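PDB 2PBP: enoyl-CoA hydratase subunit I from Geobacillus kaustophilus, which catalyses the hydration of 2-enoyl-CoA thioesters, a step of beta-oxidation, as a member of the crotonase (enoyl-CoA hydratase/isomerase) family. Local coordinates for the interface of chains A and B. Residues are numbered along the deposited sequence; one frame, centred on the assembly and turned at random. Chains: chain A/B, Enoyl-CoA hydratase subunit I.

Contact 1: the interface of chains A and B. Residues chain A 200-201, 204-205, 239, 255; chain B 133-137.
A:Pro201 presses its pyrrolidine ring onto the turn formed by B:Val133 to B:Gly136, part of the conserved crotonase segment that directly follows a catalytic glutamate of the family. Its CG meets B:Gly136 CA at 3.5 Å, and the ring also borders the carbonyl of B:Val133. A:Phe255 of the same chain flanks the proline, with A:Pro201 CG over the centre of one ring face, and its own edge also reaches B:Gly136. B:Gly136, with phi 91°, offers no side chain to keep these groups away.

Beside this centre B:Val133 directs CG2, anti to its backbone N, toward chain A, where it reaches A:Leu205 CD2 at 3.9 Å; the two side chains cross obliquely. The methyl CB of A:Ala204, from helix 202-217, faces the carbonyl O of B:Val137.

Toward the rim, the edge of A:Phe255 points CZ at the backbone O of B:Asn134, 3.6 Å away and in the ring plane. A:Gln200 NE2 then donates to B:Asn134 OD1 (2.9 Å), nearly straight at 168° and within the glutamine's own amide plane, although the two amides are turned 58° apart. Water 1 joins A:Gln200 OE1 to the same B:Asn134 OD1. An alanine at A:Gln200 would probably leave B:Asn134 OD1 without this donor and its amide freer to turn.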
# COMPACT_ATOMS: atom_id res chain seq x y z
N GLN A 200 9.87 2.20 16.89
CA GLN A 200 10.06 1.20 15.85
C GLN A 200 11.48 1.33 15.30
O GLN A 200 12.17 2.31 15.60
CB GLN A 200 9.04 1.41 14.73
CG GLN A 200 7.59 1.16 15.14
CD GLN A 200 7.36 -0.29 15.54
OE1 GLN A 200 7.80 -0.73 16.59
NE2 GLN A 200 6.66 -1.03 14.69
N PRO A 201 11.94 0.35 14.50
CA PRO A 201 13.30 0.40 13.93
C PRO A 201 13.39 1.54 12.92
O PRO A 201 12.72 1.52 11.90
CB PRO A 201 13.43 -0.96 13.24
CG PRO A 201 12.39 -1.82 13.90
CD PRO A 201 11.25 -0.88 14.10
N ALA A 204 14.06 0.42 9.40
CA ALA A 204 12.92 -0.29 8.84
C ALA A 204 11.86 0.71 8.38
O ALA A 204 11.33 0.59 7.28
CB ALA A 204 12.33 -1.26 9.88
N LEU A 205 11.56 1.72 9.21
CA LEU A 205 10.55 2.71 8.80
C LEU A 205 11.01 3.47 7.56
O LEU A 205 10.22 3.75 6.65
CB LEU A 205 10.27 3.70 9.93
CG LEU A 205 9.69 3.17 11.25
CD1 LEU A 205 9.06 4.33 12.02
CD2 LEU A 205 8.65 2.10 10.97
N ASP A 239 19.96 -3.59 14.42
CA ASP A 239 18.56 -3.59 14.84
C ASP A 239 17.83 -4.85 14.40
O ASP A 239 16.91 -5.31 15.08
CB ASP A 239 17.82 -2.36 14.30
CG ASP A 239 18.04 -1.11 15.14
OD1 ASP A 239 18.63 -1.23 16.24
OD2 ASP A 239 17.63 -0.02 14.71
N PHE A 255 15.49 -0.71 19.68
CA PHE A 255 16.15 -0.29 18.44
C PHE A 255 16.98 0.98 18.60
O PHE A 255 16.58 1.92 19.28
CB PHE A 255 15.09 -0.12 17.35
CG PHE A 255 14.30 -1.38 17.09
CD1 PHE A 255 14.93 -2.53 16.62
CD2 PHE A 255 12.93 -1.42 17.35
CE1 PHE A 255 14.21 -3.70 16.40
CE2 PHE A 255 12.20 -2.60 17.13
CZ PHE A 255 12.84 -3.74 16.66
N VAL B 133 8.13 -5.50 10.56
CA VAL B 133 8.74 -4.29 11.11
C VAL B 133 9.12 -4.43 12.58
O VAL B 133 10.11 -3.85 13.03
CB VAL B 133 7.80 -3.06 10.93
CG1 VAL B 133 6.50 -3.26 11.69
CG2 VAL B 133 8.51 -1.80 11.40
N ASN B 134 8.34 -5.20 13.34
CA ASN B 134 8.64 -5.36 14.75
C ASN B 134 9.86 -6.22 15.01
O ASN B 134 10.36 -6.29 16.14
CB ASN B 134 7.42 -5.92 15.49
CG ASN B 134 6.24 -4.98 15.46
OD1 ASN B 134 6.40 -3.76 15.59
ND2 ASN B 134 5.04 -5.52 15.28
N LEU B 135 10.36 -6.87 13.96
CA LEU B 135 11.55 -7.71 14.08
C LEU B 135 12.76 -6.94 13.57
O LEU B 135 13.87 -7.47 13.53
CB LEU B 135 11.38 -9.00 13.27
CG LEU B 135 10.24 -9.93 13.66
CD1 LEU B 135 10.26 -11.15 12.74
CD2 LEU B 135 10.38 -10.36 15.11
N GLY B 136 12.54 -5.69 13.16
CA GLY B 136 13.63 -4.89 12.65
C GLY B 136 13.80 -5.00 11.14
O GLY B 136 14.73 -4.42 10.57
N VAL B 137 12.91 -5.73 10.48
CA VAL B 137 12.99 -5.89 9.03
C VAL B 137 11.75 -5.35 8.31
O VAL B 137 11.11 -4.42 8.80
CB VAL B 137 13.26 -7.37 8.63
CG1 VAL B 137 14.64 -7.79 9.12
CG2 VAL B 137 12.20 -8.28 9.23
O HOH W 1 8.53 -3.46 17.86

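Contact 2: the interface of chains A and B. Residues chain A 229, 231-232; chain B 79-80, 83, 85.
A:Tyr232 lies against helix 76-82 of chain B, its ring facing the backbone where B:Leu79 passes into B:Glu80. The apolar part of the contact starts here: over one face of the tyrosine ring, B:Leu79 CB lies near A:Tyr232 CD1 (3.6 Å) and B:Glu80 CA near CE2. The preceding residue of helix 220-234, A:Phe231, has its CG anti to the backbone N (chi1 -178°), which carries its ring out to B:Phe85. The two phenyl rings stand almost perpendicular, with planes 88° apart and centroids 5.2 Å apart. B:Phe85 supplies the edge, its CZ and CE2 resting over the face of A:Phe231 toward the rim.

The charged contact is a salt bridge, in which A:Lys229 NZ donates a hydrogen bond to B:Glu80 OE1 at 2.8 Å. The ammonium comes to the syn side of the carboxylate, 23° out of its plane. A bend at chi2 of the glutamate turns the carboxylate back toward the lysine, nearly at right angles to the tyrosine ring, with B:Glu80 OE1 beside A:Tyr232 CE2 (3.4 Å). The lysine probably offsets the negative charge held next to the aromatic ring.

Water carries further polar links at the tip of the tyrosine. The phenol A:Tyr232 OH lies 2.7 Å from the O of water 2 and equally near water 3. Water 2 is shared with the side-chain OD1 of B:Asn83 and the backbone N of B:Phe85, and water 3 with the backbone O of B:Glu80 (2.9 Å). Through these two waters the phenol is tied both to the end of helix 76-82 and to the loop that follows it.

Together these contacts dock helix 220-234 of one subunit on helix 76-82 and the following loop of its neighbour, and are likely to help fix how the subunits are set against each other.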
# COMPACT_ATOMS: atom_id res chain seq x y z
N LYS A 229 15.73 -5.34 -2.32
CA LYS A 229 17.07 -4.82 -2.09
C LYS A 229 17.10 -4.18 -0.70
O LYS A 229 18.07 -4.33 0.04
CB LYS A 229 17.45 -3.78 -3.16
CG LYS A 229 17.79 -4.39 -4.51
CD LYS A 229 19.05 -5.25 -4.43
CE LYS A 229 19.32 -5.96 -5.74
NZ LYS A 229 20.65 -6.62 -5.75
N PHE A 231 15.13 -5.03 1.67
CA PHE A 231 14.98 -6.16 2.59
C PHE A 231 16.39 -6.70 2.90
O PHE A 231 16.73 -6.93 4.06
CB PHE A 231 14.15 -7.26 1.92
CG PHE A 231 13.91 -8.46 2.81
CD1 PHE A 231 12.87 -8.47 3.74
CD2 PHE A 231 14.72 -9.60 2.70
CE1 PHE A 231 12.64 -9.58 4.55
CE2 PHE A 231 14.50 -10.71 3.51
CZ PHE A 231 13.46 -10.71 4.43
N TYR A 232 17.20 -6.89 1.86
CA TYR A 232 18.56 -7.40 2.05
C TYR A 232 19.36 -6.47 2.96
O TYR A 232 20.06 -6.92 3.87
CB TYR A 232 19.32 -7.49 0.72
CG TYR A 232 18.77 -8.45 -0.31
CD1 TYR A 232 17.76 -9.36 -0.00
CD2 TYR A 232 19.29 -8.46 -1.61
CE1 TYR A 232 17.29 -10.27 -0.96
CE2 TYR A 232 18.83 -9.35 -2.57
CZ TYR A 232 17.83 -10.25 -2.24
OH TYR A 232 17.37 -11.14 -3.20
N LEU B 79 21.64 -13.49 1.36
CA LEU B 79 20.34 -13.25 0.75
C LEU B 79 20.46 -12.94 -0.74
O LEU B 79 19.66 -13.40 -1.55
CB LEU B 79 19.61 -12.11 1.47
CG LEU B 79 19.11 -12.47 2.87
CD1 LEU B 79 18.69 -11.21 3.62
CD2 LEU B 79 17.94 -13.45 2.74
N GLU B 80 21.47 -12.15 -1.10
CA GLU B 80 21.69 -11.80 -2.50
C GLU B 80 21.87 -13.07 -3.34
O GLU B 80 21.26 -13.21 -4.40
CB GLU B 80 22.92 -10.91 -2.64
CG GLU B 80 23.29 -10.55 -4.07
CD GLU B 80 22.20 -9.78 -4.81
OE1 GLU B 80 21.72 -8.75 -4.28
OE2 GLU B 80 21.82 -10.21 -5.91
N ASN B 83 18.51 -15.28 -3.55
CA ASN B 83 17.53 -14.76 -4.50
C ASN B 83 16.19 -15.49 -4.31
O ASN B 83 15.55 -15.91 -5.27
CB ASN B 83 18.04 -14.94 -5.93
CG ASN B 83 17.17 -14.25 -6.96
OD1 ASN B 83 16.39 -13.35 -6.63
ND2 ASN B 83 17.30 -14.65 -8.22
N PHE B 85 13.28 -14.41 -3.54
CA PHE B 85 12.07 -13.78 -4.03
C PHE B 85 11.78 -14.04 -5.50
O PHE B 85 10.74 -13.63 -6.02
CB PHE B 85 12.10 -12.30 -3.69
CG PHE B 85 12.17 -12.04 -2.22
CD1 PHE B 85 11.14 -12.45 -1.38
CD2 PHE B 85 13.31 -11.47 -1.66
CE1 PHE B 85 11.24 -12.30 0.01
CE2 PHE B 85 13.43 -11.32 -0.28
CZ PHE B 85 12.39 -11.74 0.56
O HOH W 2 15.25 -12.41 -4.23
O HOH W 3 19.02 -11.66 -5.26

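The C-alpha centres of contact 1 and contact 2 lie about 17 Å apart on one interface, and they have no residue in common. Chain A contributes its C-terminal part to both: the loop leading into helix 202-217 and its first turn, with A:Phe255 near the chain end, in contact 1, and the following helix 220-234 in contact 2. Chain B answers with the 3-10 helix 131-135 and helix 76-82, each with loop residues after it. Because the interface is not an exact two-fold, it may be one of the contacts of a larger ring, as the trimers typical of crotonases would suggest, though the deposited assembly holds two copies.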